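Hypothetical Membrane Spanning Protein (Bacillus cereus, PDB 2FB5) makes the second messenger cyclic di-AMP by condensing two ATP molecules, as a diadenylate cyclase needed for efficient spore formation. Local coordinates at residues Ser30-Ala35 and Glu41-Lys46; Ile22-Lys27 and His51-Asn56; Gln67-Pro72 and Thr192-Asn197; Gly165-Ala170 and Val185-Gly190; Ile84-Ala89 and Leu122-Phe127. All coordinates share one frame; numbering follows the deposited sequence.

The five contacts run from a protruding helical hairpin into the diadenylate cyclase domain. Contacts 1 and 2 hold helix 4-35 against the loop and helix that follow it; their centres lie about 14 Å apart. Contact 3 sits at the other end of helix 47-70, about 23 Å between centres from contact 2, and joins the hairpin to the sheet of the nucleotide-binding domain. Contacts 4 and 5, centres about 14 Å apart, flank that sheet and touch where Val185 packs on Ile84 and Ser88. Contact 4 carries the Arg-His-Arg signature linked in this family to the ATP site, its centre about 39 Å from that of contact 1 and 17 Å from that of contact 3.

Contact 1 of 5, residues Ser30-Ala35 and Glu41-Lys46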
# COMPACT_ATOMS: atom_id res chain seq x y z
N SER A 30 -27.38 -21.11 12.04
CA SER A 30 -27.20 -21.80 13.31
C SER A 30 -28.50 -21.77 14.13
O SER A 30 -28.84 -22.77 14.75
CB SER A 30 -26.00 -21.26 14.10
OG SER A 30 -26.33 -20.04 14.74
N ILE A 31 -29.24 -20.66 14.08
CA ILE A 31 -30.56 -20.57 14.72
C ILE A 31 -31.48 -21.66 14.15
O ILE A 31 -32.11 -22.41 14.90
CB ILE A 31 -31.22 -19.17 14.51
CG1 ILE A 31 -30.42 -18.05 15.18
CG2 ILE A 31 -32.66 -19.14 15.04
CD1 ILE A 31 -30.11 -18.30 16.64
N MET A 32 -31.55 -21.72 12.83
CA MET A 32 -32.38 -22.69 12.13
C MET A 32 -31.98 -24.12 12.52
O MET A 32 -32.84 -24.97 12.76
CB MET A 32 -32.19 -22.43 10.63
CG MET A 32 -33.03 -23.23 9.67
SD MET A 32 -32.68 -22.68 7.96
CE MET A 32 -32.60 -20.87 8.20
N ARG A 33 -30.68 -24.38 12.61
CA ARG A 33 -30.19 -25.73 12.93
C ARG A 33 -30.61 -26.19 14.34
O ARG A 33 -30.91 -27.37 14.56
CB ARG A 33 -28.67 -25.79 12.77
CG ARG A 33 -28.10 -27.20 12.83
CD ARG A 33 -26.58 -27.24 12.54
NE ARG A 33 -25.86 -26.01 12.89
CZ ARG A 33 -25.53 -25.64 14.13
NH1 ARG A 33 -24.88 -24.50 14.33
NH2 ARG A 33 -25.84 -26.40 15.17
N ASN A 34 -30.64 -25.26 15.28
CA ASN A 34 -31.12 -25.55 16.62
C ASN A 34 -32.65 -25.59 16.69
O ASN A 34 -33.22 -26.44 17.38
CB ASN A 34 -30.56 -24.56 17.65
CG ASN A 34 -29.09 -24.81 17.96
OD1 ASN A 34 -28.24 -23.96 17.69
ND2 ASN A 34 -28.79 -25.97 18.53
N ALA A 35 -33.32 -24.71 15.94
CA ALA A 35 -34.79 -24.62 15.99
C ALA A 35 -35.54 -25.84 15.44
O ALA A 35 -36.65 -26.14 15.89
CB ALA A 35 -35.26 -23.36 15.29
N GLU A 41 -41.83 -25.37 16.38
CA GLU A 41 -41.19 -24.55 15.36
C GLU A 41 -41.24 -25.24 13.99
O GLU A 41 -41.15 -26.47 13.90
CB GLU A 41 -39.72 -24.31 15.71
CG GLU A 41 -39.48 -23.68 17.07
CD GLU A 41 -38.82 -22.31 17.00
OE1 GLU A 41 -38.71 -21.72 15.90
OE2 GLU A 41 -38.38 -21.84 18.07
N CYS A 42 -41.39 -24.43 12.95
CA CYS A 42 -41.26 -24.89 11.58
C CYS A 42 -40.31 -23.95 10.85
O CYS A 42 -40.68 -22.80 10.54
CB CYS A 42 -42.62 -24.93 10.88
SG CYS A 42 -42.48 -25.49 9.17
N ILE A 43 -39.10 -24.42 10.57
CA ILE A 43 -38.02 -23.54 10.09
C ILE A 43 -38.22 -23.05 8.66
O ILE A 43 -37.47 -22.20 8.17
CB ILE A 43 -36.63 -24.18 10.27
CG1 ILE A 43 -36.49 -25.44 9.40
CG2 ILE A 43 -36.39 -24.48 11.75
CD1 ILE A 43 -35.04 -25.90 9.17
N LEU A 44 -39.25 -23.58 7.99
CA LEU A 44 -39.62 -23.13 6.67
C LEU A 44 -39.98 -21.64 6.65
O LEU A 44 -39.84 -20.97 5.63
CB LEU A 44 -40.78 -23.97 6.10
CG LEU A 44 -40.44 -25.43 5.75
CD1 LEU A 44 -41.70 -26.17 5.36
CD2 LEU A 44 -39.41 -25.54 4.63
N CYS A 45 -40.43 -21.12 7.79
CA CYS A 45 -40.77 -19.71 7.89
C CYS A 45 -39.54 -18.79 7.81
O CYS A 45 -39.68 -17.58 7.64
CB CYS A 45 -41.57 -19.44 9.18
SG CYS A 45 -40.58 -19.57 10.66
N LYS A 46 -38.34 -19.36 7.91
CA LYS A 46 -37.10 -18.58 7.90
C LYS A 46 -36.35 -18.60 6.57
O LYS A 46 -35.33 -17.91 6.42
CB LYS A 46 -36.15 -19.05 9.00
CG LYS A 46 -36.66 -18.81 10.41
CD LYS A 46 -36.74 -17.32 10.74
CE LYS A 46 -37.08 -17.11 12.21
NZ LYS A 46 -36.14 -17.91 13.07
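With chi1 at -175°, Met32 throws CG clear of its backbone N and lays it on Ile43, while a bend at chi3 turns CE toward Lys46. Ile43 answers from the crowded position, CG1 lying between its own N and carbonyl carbon. The pair closes the turn of a helical hairpin, where the last turns of helix 4-35 meet the loop that leads into helix 47-70. The two side chains cross at about a right angle, and Met32 CG to Ile43 CD1 is tight at 3.4 Å. A flexible thioether suits this place, since the same side chain also touches Met47 and Ile50 of helix 47-70. Ala35, too small to hold the chain away, lets Ile43 CG2 come to 3.9 Å from its CB. Lys46 lends its aliphatic part: its CB lies 4.1 Å from Met32 CE, while its ammonium makes a long, weak ion pair with Glu28. Beside the helix end, Glu41 CB rests 3.6 Å from Ala35 O.

Contact 2 of 5, residues Ile22-Lys27 and His51-Asn56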
# COMPACT_ATOMS: atom_id res chain seq x y z
N ILE A 22 -22.16 -11.93 5.76
CA ILE A 22 -21.86 -13.36 5.86
C ILE A 22 -22.10 -13.84 7.30
O ILE A 22 -22.69 -14.90 7.50
CB ILE A 22 -20.42 -13.69 5.39
CG1 ILE A 22 -20.27 -13.42 3.88
CG2 ILE A 22 -20.04 -15.15 5.75
CD1 ILE A 22 -18.84 -13.60 3.31
N GLU A 23 -21.67 -13.05 8.29
CA GLU A 23 -21.88 -13.39 9.70
C GLU A 23 -23.36 -13.46 10.05
O GLU A 23 -23.78 -14.34 10.80
CB GLU A 23 -21.20 -12.40 10.63
CG GLU A 23 -19.69 -12.42 10.59
CD GLU A 23 -19.06 -11.39 11.51
OE1 GLU A 23 -19.67 -10.31 11.75
OE2 GLU A 23 -17.95 -11.66 12.00
N ILE A 24 -24.14 -12.53 9.51
CA ILE A 24 -25.59 -12.51 9.72
C ILE A 24 -26.25 -13.81 9.18
O ILE A 24 -27.09 -14.42 9.86
CB ILE A 24 -26.22 -11.25 9.09
CG1 ILE A 24 -25.79 -10.01 9.91
CG2 ILE A 24 -27.75 -11.37 9.02
CD1 ILE A 24 -26.17 -8.68 9.26
N ALA A 25 -25.83 -14.23 7.98
CA ALA A 25 -26.31 -15.47 7.38
C ALA A 25 -25.89 -16.69 8.19
O ALA A 25 -26.69 -17.60 8.41
CB ALA A 25 -25.82 -15.59 5.93
N GLU A 26 -24.63 -16.72 8.62
CA GLU A 26 -24.11 -17.81 9.44
C GLU A 26 -24.91 -17.98 10.73
O GLU A 26 -25.21 -19.10 11.14
CB GLU A 26 -22.66 -17.53 9.82
CG GLU A 26 -21.63 -17.83 8.76
CD GLU A 26 -20.24 -17.42 9.22
OE1 GLU A 26 -19.96 -16.20 9.27
OE2 GLU A 26 -19.43 -18.31 9.53
N LYS A 27 -25.21 -16.85 11.37
CA LYS A 27 -25.98 -16.83 12.62
C LYS A 27 -27.40 -17.35 12.42
O LYS A 27 -27.86 -18.20 13.18
CB LYS A 27 -25.98 -15.40 13.20
CG LYS A 27 -26.96 -15.14 14.35
CD LYS A 27 -26.62 -13.83 15.07
CE LYS A 27 -27.82 -13.26 15.83
NZ LYS A 27 -28.14 -14.06 17.06
N HIS A 51 -32.51 -16.63 2.27
CA HIS A 51 -32.33 -16.35 0.84
C HIS A 51 -31.95 -14.88 0.60
O HIS A 51 -31.00 -14.60 -0.13
CB HIS A 51 -33.57 -16.77 0.03
CG HIS A 51 -33.64 -18.25 -0.22
ND1 HIS A 51 -32.78 -18.90 -1.08
CD2 HIS A 51 -34.45 -19.21 0.29
CE1 HIS A 51 -33.06 -20.20 -1.09
NE2 HIS A 51 -34.07 -20.41 -0.26
N HIS A 52 -32.67 -13.96 1.23
CA HIS A 52 -32.38 -12.53 1.16
C HIS A 52 -30.96 -12.20 1.65
O HIS A 52 -30.24 -11.44 1.01
CB HIS A 52 -33.43 -11.74 1.95
CG HIS A 52 -33.25 -10.24 1.89
ND1 HIS A 52 -33.36 -9.52 0.72
CD2 HIS A 52 -33.00 -9.33 2.87
CE1 HIS A 52 -33.18 -8.24 0.98
NE2 HIS A 52 -32.96 -8.09 2.27
N MET A 53 -30.58 -12.81 2.78
CA MET A 53 -29.27 -12.60 3.39
C MET A 53 -28.17 -13.00 2.41
O MET A 53 -27.17 -12.31 2.27
CB MET A 53 -29.16 -13.43 4.68
CG MET A 53 -29.98 -12.89 5.86
SD MET A 53 -30.06 -14.03 7.27
CE MET A 53 -31.07 -13.02 8.38
N LEU A 54 -28.39 -14.12 1.74
CA LEU A 54 -27.43 -14.61 0.75
C LEU A 54 -27.38 -13.70 -0.47
O LEU A 54 -26.32 -13.50 -1.07
CB LEU A 54 -27.86 -15.99 0.32
CG LEU A 54 -26.77 -17.02 0.30
CD1 LEU A 54 -26.45 -17.39 1.75
CD2 LEU A 54 -27.28 -18.21 -0.47
N ALA A 55 -28.55 -13.16 -0.84
CA ALA A 55 -28.63 -12.18 -1.92
C ALA A 55 -27.84 -10.92 -1.58
O ALA A 55 -27.17 -10.35 -2.44
CB ALA A 55 -30.09 -11.85 -2.23
N ASN A 56 -27.93 -10.49 -0.31
CA ASN A 56 -27.15 -9.37 0.20
C ASN A 56 -25.64 -9.66 0.21
O ASN A 56 -24.85 -8.78 -0.12
CB ASN A 56 -27.61 -9.00 1.61
CG ASN A 56 -28.99 -8.33 1.64
OD1 ASN A 56 -29.50 -7.90 0.61
ND2 ASN A 56 -29.57 -8.23 2.82
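Ile24, Ala25 and Met53 make an apolar seam between the two antiparallel helices of the hairpin. The contacts of methyl and sulfur come first. Ile24 CG2 lies 3.8 Å from Met53 CE and also 3.9 Å from Met53 SD, thus meeting the end of the thioether with its branch methyl while the two side chains cross at about a right angle. Met53 can extend that far because its chain is stretched beyond CG (chi2 170°, chi3 179°); an unbranched residue is well suited to lying across a neighbouring helix.

The second kind of contact is close backbone approach. Ala25 adds only a methyl group, so the CA atoms of Ala25 and Met53 come to 5.7 Å, the nearest such pair of the two segments. Met53 SD passes 4.0 Å from Ala25 CA. Ala25 CB and Met53 CB are 4.2 Å apart. Ala25 is buried here, whereas Ile24 lies on the surface and covers the flank of the seam.

Neighbouring turns continue the same interface: Ala25 also rests on Ile50, Met53 on Glu28, Ile22 on Val57 and Asn56 on Met21, joining helix 4-35 to helix 47-70 on either side of Met53.

Contact 3 of 5, residues Gln67-Pro72 and Thr192-Asn197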
# COMPACT_ATOMS: atom_id res chain seq x y z
N GLN A 67 -15.20 -2.26 -6.90
CA GLN A 67 -14.44 -1.19 -6.25
C GLN A 67 -12.94 -1.48 -6.15
O GLN A 67 -12.13 -0.64 -6.51
CB GLN A 67 -15.05 -0.86 -4.88
CG GLN A 67 -14.23 0.11 -3.97
CD GLN A 67 -14.07 1.52 -4.53
OE1 GLN A 67 -14.84 1.95 -5.39
NE2 GLN A 67 -13.08 2.25 -4.00
N ALA A 68 -12.58 -2.67 -5.67
CA ALA A 68 -11.19 -3.05 -5.46
C ALA A 68 -10.43 -3.21 -6.78
O ALA A 68 -9.27 -2.78 -6.89
CB ALA A 68 -11.10 -4.35 -4.63
N TYR A 69 -11.08 -3.81 -7.78
CA TYR A 69 -10.44 -4.05 -9.08
C TYR A 69 -10.43 -2.85 -10.02
O TYR A 69 -9.54 -2.73 -10.86
CB TYR A 69 -11.11 -5.22 -9.80
CG TYR A 69 -10.93 -6.57 -9.14
CD1 TYR A 69 -9.78 -6.87 -8.40
CD2 TYR A 69 -11.90 -7.56 -9.28
CE1 TYR A 69 -9.61 -8.13 -7.80
CE2 TYR A 69 -11.75 -8.80 -8.69
CZ TYR A 69 -10.61 -9.09 -7.96
OH TYR A 69 -10.46 -10.34 -7.38
N LEU A 70 -11.43 -1.97 -9.90
CA LEU A 70 -11.58 -0.87 -10.85
C LEU A 70 -11.22 0.53 -10.32
O LEU A 70 -10.84 1.39 -11.11
CB LEU A 70 -12.99 -0.84 -11.47
CG LEU A 70 -13.47 -2.06 -12.28
CD1 LEU A 70 -14.78 -1.75 -13.03
CD2 LEU A 70 -12.41 -2.57 -13.27
N SER A 71 -11.31 0.76 -9.01
CA SER A 71 -11.11 2.13 -8.51
C SER A 71 -9.76 2.76 -8.86
O SER A 71 -9.70 3.98 -9.03
CB SER A 71 -11.41 2.27 -7.01
OG SER A 71 -10.42 1.61 -6.24
N PRO A 72 -8.66 1.97 -8.94
CA PRO A 72 -7.40 2.58 -9.35
C PRO A 72 -7.35 2.98 -10.82
O PRO A 72 -6.42 3.70 -11.23
CB PRO A 72 -6.37 1.47 -9.10
CG PRO A 72 -7.04 0.49 -8.22
CD PRO A 72 -8.47 0.54 -8.59
N THR A 192 -25.25 -10.94 -15.29
CA THR A 192 -24.07 -10.09 -15.43
C THR A 192 -22.86 -10.77 -14.81
O THR A 192 -22.96 -11.34 -13.72
CB THR A 192 -24.30 -8.73 -14.79
OG1 THR A 192 -24.53 -8.90 -13.39
CG2 THR A 192 -25.49 -8.07 -15.40
N SER A 193 -21.75 -10.73 -15.54
CA SER A 193 -20.48 -11.34 -15.17
C SER A 193 -19.32 -10.36 -15.39
O SER A 193 -19.49 -9.35 -16.07
CB SER A 193 -20.21 -12.55 -16.07
OG SER A 193 -21.23 -13.52 -15.97
N PHE A 194 -18.16 -10.65 -14.81
CA PHE A 194 -16.92 -10.09 -15.36
C PHE A 194 -15.86 -11.16 -15.50
O PHE A 194 -15.86 -12.13 -14.73
CB PHE A 194 -16.38 -8.88 -14.57
CG PHE A 194 -15.89 -9.21 -13.18
CD1 PHE A 194 -14.62 -9.73 -12.98
CD2 PHE A 194 -16.69 -8.94 -12.07
CE1 PHE A 194 -14.15 -10.02 -11.70
CE2 PHE A 194 -16.22 -9.22 -10.78
CZ PHE A 194 -14.95 -9.76 -10.60
N ALA A 195 -15.00 -10.99 -16.49
CA ALA A 195 -13.83 -11.85 -16.64
C ALA A 195 -12.59 -11.12 -16.16
O ALA A 195 -12.40 -9.93 -16.44
CB ALA A 195 -13.65 -12.27 -18.10
N LEU A 196 -11.76 -11.85 -15.44
CA LEU A 196 -10.49 -11.34 -14.95
C LEU A 196 -9.49 -12.49 -14.91
O LEU A 196 -9.75 -13.53 -14.30
CB LEU A 196 -10.64 -10.71 -13.57
CG LEU A 196 -9.38 -10.04 -13.00
CD1 LEU A 196 -9.09 -8.72 -13.71
CD2 LEU A 196 -9.54 -9.82 -11.49
N ASN A 197 -8.36 -12.31 -15.57
CA ASN A 197 -7.30 -13.33 -15.59
C ASN A 197 -7.79 -14.73 -15.97
O ASN A 197 -7.43 -15.73 -15.34
CB ASN A 197 -6.52 -13.33 -14.26
CG ASN A 197 -5.28 -14.23 -14.30
OD1 ASN A 197 -4.58 -14.30 -15.32
ND2 ASN A 197 -5.00 -14.93 -13.20
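Tyr69 gives the largest share of the buried surface, its ring reaching from the end of helix 47-70 to Leu196 and Phe194 on strand 192-196 of the mixed sheet in the diadenylate cyclase domain. In this contact the helix meets the strand through one broad aromatic side chain, long enough to bridge backbones whose nearest CA atoms, those of Tyr69 and Leu196, are 9.4 Å apart.

Phe194 takes the edge of the tyrosine. Its CZ lies near the plane of the Tyr69 ring, 3.8 Å from Tyr69 CE2, and the two planes stand at 79° with centroids 6.0 Å apart, an oblique pairing. A chi1 of 68° sets the Phe194 ring between its own backbone N and carbonyl carbon, which leaves CZ facing that edge. Phe194 is buried and also meets Tyr201 of the adjoining strand, while Tyr69 has Tyr65 and Leu181 as further company. A phenyl ring suits this apolar junction between helix and sheet.

Leu196, two residues along the strand and pointing the same way, covers a face of the tyrosine instead. This is a CH-pi contact: Leu196 CD2 sits 3.8 Å from the centroid of the Tyr69 ring, 14° off its normal.

Contact 4 of 5, residues Gly165-Ala170 and Val185-Gly190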
# COMPACT_ATOMS: atom_id res chain seq x y z
N GLY A 165 -21.70 -18.24 -24.88
CA GLY A 165 -21.71 -17.60 -26.19
C GLY A 165 -20.46 -16.78 -26.46
O GLY A 165 -19.55 -16.71 -25.62
N THR A 166 -20.42 -16.15 -27.63
CA THR A 166 -19.23 -15.44 -28.09
C THR A 166 -18.89 -14.21 -27.24
O THR A 166 -17.71 -13.89 -27.09
CB THR A 166 -19.33 -15.06 -29.58
OG1 THR A 166 -20.55 -14.34 -29.80
CG2 THR A 166 -19.34 -16.30 -30.47
N ARG A 167 -19.90 -13.54 -26.68
CA ARG A 167 -19.66 -12.42 -25.76
C ARG A 167 -18.83 -12.86 -24.56
O ARG A 167 -17.84 -12.22 -24.21
CB ARG A 167 -20.98 -11.86 -25.22
CG ARG A 167 -21.36 -10.54 -25.78
CD ARG A 167 -22.65 -10.03 -25.16
NE ARG A 167 -23.40 -9.28 -26.16
CZ ARG A 167 -24.37 -9.80 -26.89
NH1 ARG A 167 -24.74 -11.06 -26.71
NH2 ARG A 167 -24.99 -9.06 -27.79
N HIS A 168 -19.24 -13.96 -23.94
CA HIS A 168 -18.56 -14.46 -22.76
C HIS A 168 -17.18 -14.99 -23.11
O HIS A 168 -16.22 -14.77 -22.38
CB HIS A 168 -19.41 -15.54 -22.08
CG HIS A 168 -20.70 -15.02 -21.54
ND1 HIS A 168 -20.86 -14.62 -20.23
CD2 HIS A 168 -21.90 -14.82 -22.14
CE1 HIS A 168 -22.10 -14.20 -20.05
NE2 HIS A 168 -22.75 -14.31 -21.19
N ARG A 169 -17.07 -15.68 -24.24
CA ARG A 169 -15.77 -16.19 -24.69
C ARG A 169 -14.78 -15.08 -25.04
O ARG A 169 -13.57 -15.26 -24.90
CB ARG A 169 -15.94 -17.12 -25.88
CG ARG A 169 -16.69 -18.41 -25.58
CD ARG A 169 -16.86 -19.23 -26.87
NE ARG A 169 -15.56 -19.60 -27.44
CZ ARG A 169 -15.32 -19.82 -28.73
NH1 ARG A 169 -16.30 -19.72 -29.63
NH2 ARG A 169 -14.10 -20.14 -29.14
N ALA A 170 -15.28 -13.94 -25.51
CA ALA A 170 -14.43 -12.79 -25.86
C ALA A 170 -13.90 -12.11 -24.59
O ALA A 170 -12.75 -11.68 -24.54
CB ALA A 170 -15.20 -11.78 -26.71
N VAL A 185 -23.05 -8.63 -20.03
CA VAL A 185 -24.48 -8.85 -19.77
C VAL A 185 -24.93 -9.85 -20.83
O VAL A 185 -24.69 -9.66 -22.02
CB VAL A 185 -25.34 -7.56 -19.86
CG1 VAL A 185 -26.81 -7.85 -19.51
CG2 VAL A 185 -24.80 -6.47 -18.95
N SER A 186 -25.52 -10.95 -20.38
CA SER A 186 -26.06 -11.95 -21.31
C SER A 186 -27.37 -11.45 -21.93
O SER A 186 -28.27 -11.02 -21.23
CB SER A 186 -26.31 -13.28 -20.59
OG SER A 186 -27.08 -14.14 -21.41
N GLU A 187 -27.46 -11.53 -23.25
CA GLU A 187 -28.70 -11.21 -23.96
C GLU A 187 -29.79 -12.27 -23.75
O GLU A 187 -30.98 -11.99 -23.92
CB GLU A 187 -28.45 -11.01 -25.46
CG GLU A 187 -27.89 -12.22 -26.19
CD GLU A 187 -27.68 -11.97 -27.68
OE1 GLU A 187 -28.32 -11.05 -28.23
OE2 GLU A 187 -26.89 -12.70 -28.30
N GLU A 188 -29.39 -13.48 -23.37
CA GLU A 188 -30.33 -14.57 -23.11
C GLU A 188 -31.05 -14.45 -21.76
O GLU A 188 -32.26 -14.60 -21.69
CB GLU A 188 -29.62 -15.92 -23.17
CG GLU A 188 -28.83 -16.15 -24.44
CD GLU A 188 -28.30 -17.56 -24.55
OE1 GLU A 188 -27.75 -17.91 -25.61
OE2 GLU A 188 -28.43 -18.33 -23.56
N THR A 189 -30.29 -14.17 -20.70
CA THR A 189 -30.81 -14.22 -19.34
C THR A 189 -30.70 -12.91 -18.57
O THR A 189 -31.32 -12.76 -17.52
CB THR A 189 -30.05 -15.27 -18.51
OG1 THR A 189 -28.69 -14.84 -18.35
CG2 THR A 189 -30.07 -16.65 -19.19
N GLY A 190 -29.89 -11.98 -19.06
CA GLY A 190 -29.59 -10.76 -18.30
C GLY A 190 -28.57 -10.95 -17.19
O GLY A 190 -28.23 -9.99 -16.48
O HOH W 1 -23.63 -13.67 -28.77
O HOH W 2 -24.95 -13.33 -24.44
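The Arg-His-Arg signature of diadenylate cyclase domains, associated in the family with the ATP site, comprises Arg167, His168 and Arg169; the first two touch segment 185-190. Arg167 makes a salt bridge: NH1 donates to Glu187 OE2 over 3.1 Å, nearly straight at 167°. The carboxylate oxygen lies in the guanidinium plane, at its edge, but the approach is from well above the carboxylate plane, and the two planes stand 80° apart. A single N-H is used, not a paired, forked bridge. A water accepts from the same Arg167 NH1 at 3.2 Å and, weakly, from Glu187 N.

Arg167 stands in the first turn of helix 166-175, for which Gly165 is the N-cap residue, and faces the hairpin loop joining strands 181-185 and 192-196. Its CD passes 3.8 Å from Val185 O. Next along the helix, the edge of the His168 ring meets Ser186 CB in the ring plane.

Ser186 suits this tight loop because its hydroxyl organises the backbone. In an ST motif, its OG accepts from Thr189 N at 3.3 Å and more weakly from Glu188 N. Gly190 has a positive phi of 78°, which favours glycine, and its N donates to Ser186 O at 2.9 Å.

Contact 5 of 5, residues Ile84-Ala89 and Leu122-Phe127; sequences IQHLSA and LLESIF
Leu87 and Phe127 form the close, buried side of this helix-helix contact, and His86 with Glu124 the looser, partly exposed one. Helices 77-90 and 120-126 pack beside each other against the mixed sheet of the diadenylate cyclase domain, Leu87 and Phe127 both resting on Ala94 of strand 94-98.

On the inner side, Leu87 CD2 lies 3.8 Å from Phe127 CB and 4.1 Å from Glu124 CA. This one branch of the leucine thus lies against the last turn of the second helix, where Phe127 is the first residue to leave helical geometry. Phe127 crosses Leu87 at about a right angle and also packs on Ile96 and Val138, an apolar setting that suits a large ring.

Toward the outside the contact depends on polar reach. Glu124, extended beyond CG, reaches across to helix 77-90 with an aliphatic stem that runs past Leu87, the two CG atoms being 4.3 Å apart. Its carboxylate has two basic partners: OE1 makes a salt bridge with Arg90, which probably favours the ionised carboxylate, while OE2 meets His86. The imidazole and carboxylate planes are 84° apart. His86 ND1 donates in its own ring plane to Glu124 OE2 at 2.7 Å, with an angle of 156° at the hydrogen.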
# COMPACT_ATOMS: atom_id res chain seq x y z
N ILE A 84 -24.97 -1.20 -16.51
CA ILE A 84 -25.04 -2.65 -16.43
C ILE A 84 -26.35 -3.15 -15.82
O ILE A 84 -26.93 -4.11 -16.32
CB ILE A 84 -23.84 -3.23 -15.62
CG1 ILE A 84 -22.53 -3.12 -16.43
CG2 ILE A 84 -24.11 -4.66 -15.20
CD1 ILE A 84 -22.51 -3.89 -17.71
N GLN A 85 -26.79 -2.50 -14.75
CA GLN A 85 -28.07 -2.82 -14.10
C GLN A 85 -29.22 -2.66 -15.08
O GLN A 85 -30.10 -3.51 -15.16
CB GLN A 85 -28.30 -1.92 -12.87
CG GLN A 85 -27.40 -2.22 -11.66
CD GLN A 85 -27.46 -1.13 -10.58
OE1 GLN A 85 -27.91 -0.00 -10.81
NE2 GLN A 85 -26.98 -1.46 -9.39
N HIS A 86 -29.21 -1.55 -15.83
CA HIS A 86 -30.26 -1.25 -16.78
C HIS A 86 -30.29 -2.21 -17.96
O HIS A 86 -31.36 -2.67 -18.37
CB HIS A 86 -30.12 0.19 -17.28
CG HIS A 86 -30.49 1.22 -16.27
ND1 HIS A 86 -30.21 2.56 -16.42
CD2 HIS A 86 -31.13 1.10 -15.08
CE1 HIS A 86 -30.66 3.23 -15.38
NE2 HIS A 86 -31.22 2.37 -14.55
N LEU A 87 -29.10 -2.51 -18.48
CA LEU A 87 -28.96 -3.48 -19.56
C LEU A 87 -29.39 -4.88 -19.11
O LEU A 87 -30.06 -5.59 -19.86
CB LEU A 87 -27.52 -3.50 -20.08
CG LEU A 87 -27.08 -2.19 -20.76
CD1 LEU A 87 -25.56 -2.03 -20.78
CD2 LEU A 87 -27.65 -2.10 -22.16
N SER A 88 -28.99 -5.27 -17.90
CA SER A 88 -29.39 -6.56 -17.34
C SER A 88 -30.91 -6.70 -17.26
O SER A 88 -31.48 -7.69 -17.72
CB SER A 88 -28.78 -6.74 -15.95
OG SER A 88 -29.23 -7.96 -15.37
N ALA A 89 -31.57 -5.69 -16.70
CA ALA A 89 -33.02 -5.68 -16.57
C ALA A 89 -33.74 -5.86 -17.91
O ALA A 89 -34.74 -6.59 -18.00
CB ALA A 89 -33.47 -4.40 -15.89
N LEU A 122 -25.08 6.82 -22.55
CA LEU A 122 -24.33 6.49 -23.76
C LEU A 122 -23.99 4.99 -23.84
O LEU A 122 -24.11 4.36 -24.91
CB LEU A 122 -23.08 7.37 -23.89
CG LEU A 122 -22.15 7.04 -25.08
CD1 LEU A 122 -22.89 7.09 -26.42
CD2 LEU A 122 -20.97 8.00 -25.10
N LEU A 123 -23.59 4.40 -22.72
CA LEU A 123 -23.31 2.96 -22.71
C LEU A 123 -24.57 2.18 -23.07
O LEU A 123 -24.53 1.21 -23.82
CB LEU A 123 -22.79 2.51 -21.34
CG LEU A 123 -21.37 2.93 -20.92
CD1 LEU A 123 -21.17 2.69 -19.44
CD2 LEU A 123 -20.35 2.13 -21.75
N GLU A 124 -25.70 2.62 -22.52
CA GLU A 124 -26.96 1.92 -22.77
C GLU A 124 -27.41 2.06 -24.23
O GLU A 124 -27.97 1.13 -24.80
CB GLU A 124 -28.05 2.39 -21.81
CG GLU A 124 -27.80 2.04 -20.35
CD GLU A 124 -28.77 2.77 -19.42
OE1 GLU A 124 -29.94 2.90 -19.80
OE2 GLU A 124 -28.37 3.20 -18.32
N SER A 125 -27.16 3.23 -24.81
CA SER A 125 -27.47 3.50 -26.20
C SER A 125 -26.63 2.61 -27.13
O SER A 125 -27.14 2.03 -28.09
CB SER A 125 -27.22 4.99 -26.48
OG SER A 125 -27.43 5.29 -27.84
N ILE A 126 -25.34 2.49 -26.83
CA ILE A 126 -24.43 1.66 -27.64
C ILE A 126 -24.92 0.21 -27.74
O ILE A 126 -24.82 -0.40 -28.81
CB ILE A 126 -22.98 1.71 -27.08
CG1 ILE A 126 -22.37 3.09 -27.38
CG2 ILE A 126 -22.10 0.57 -27.71
CD1 ILE A 126 -21.12 3.45 -26.52
N PHE A 127 -25.44 -0.32 -26.64
CA PHE A 127 -25.88 -1.72 -26.58
C PHE A 127 -27.38 -1.94 -26.78
O PHE A 127 -27.92 -3.03 -26.47
CB PHE A 127 -25.40 -2.37 -25.27
CG PHE A 127 -23.92 -2.50 -25.19
CD1 PHE A 127 -23.26 -3.38 -26.04
CD2 PHE A 127 -23.18 -1.73 -24.32
CE1 PHE A 127 -21.87 -3.51 -26.00
CE2 PHE A 127 -21.80 -1.86 -24.27
CZ PHE A 127 -21.15 -2.76 -25.12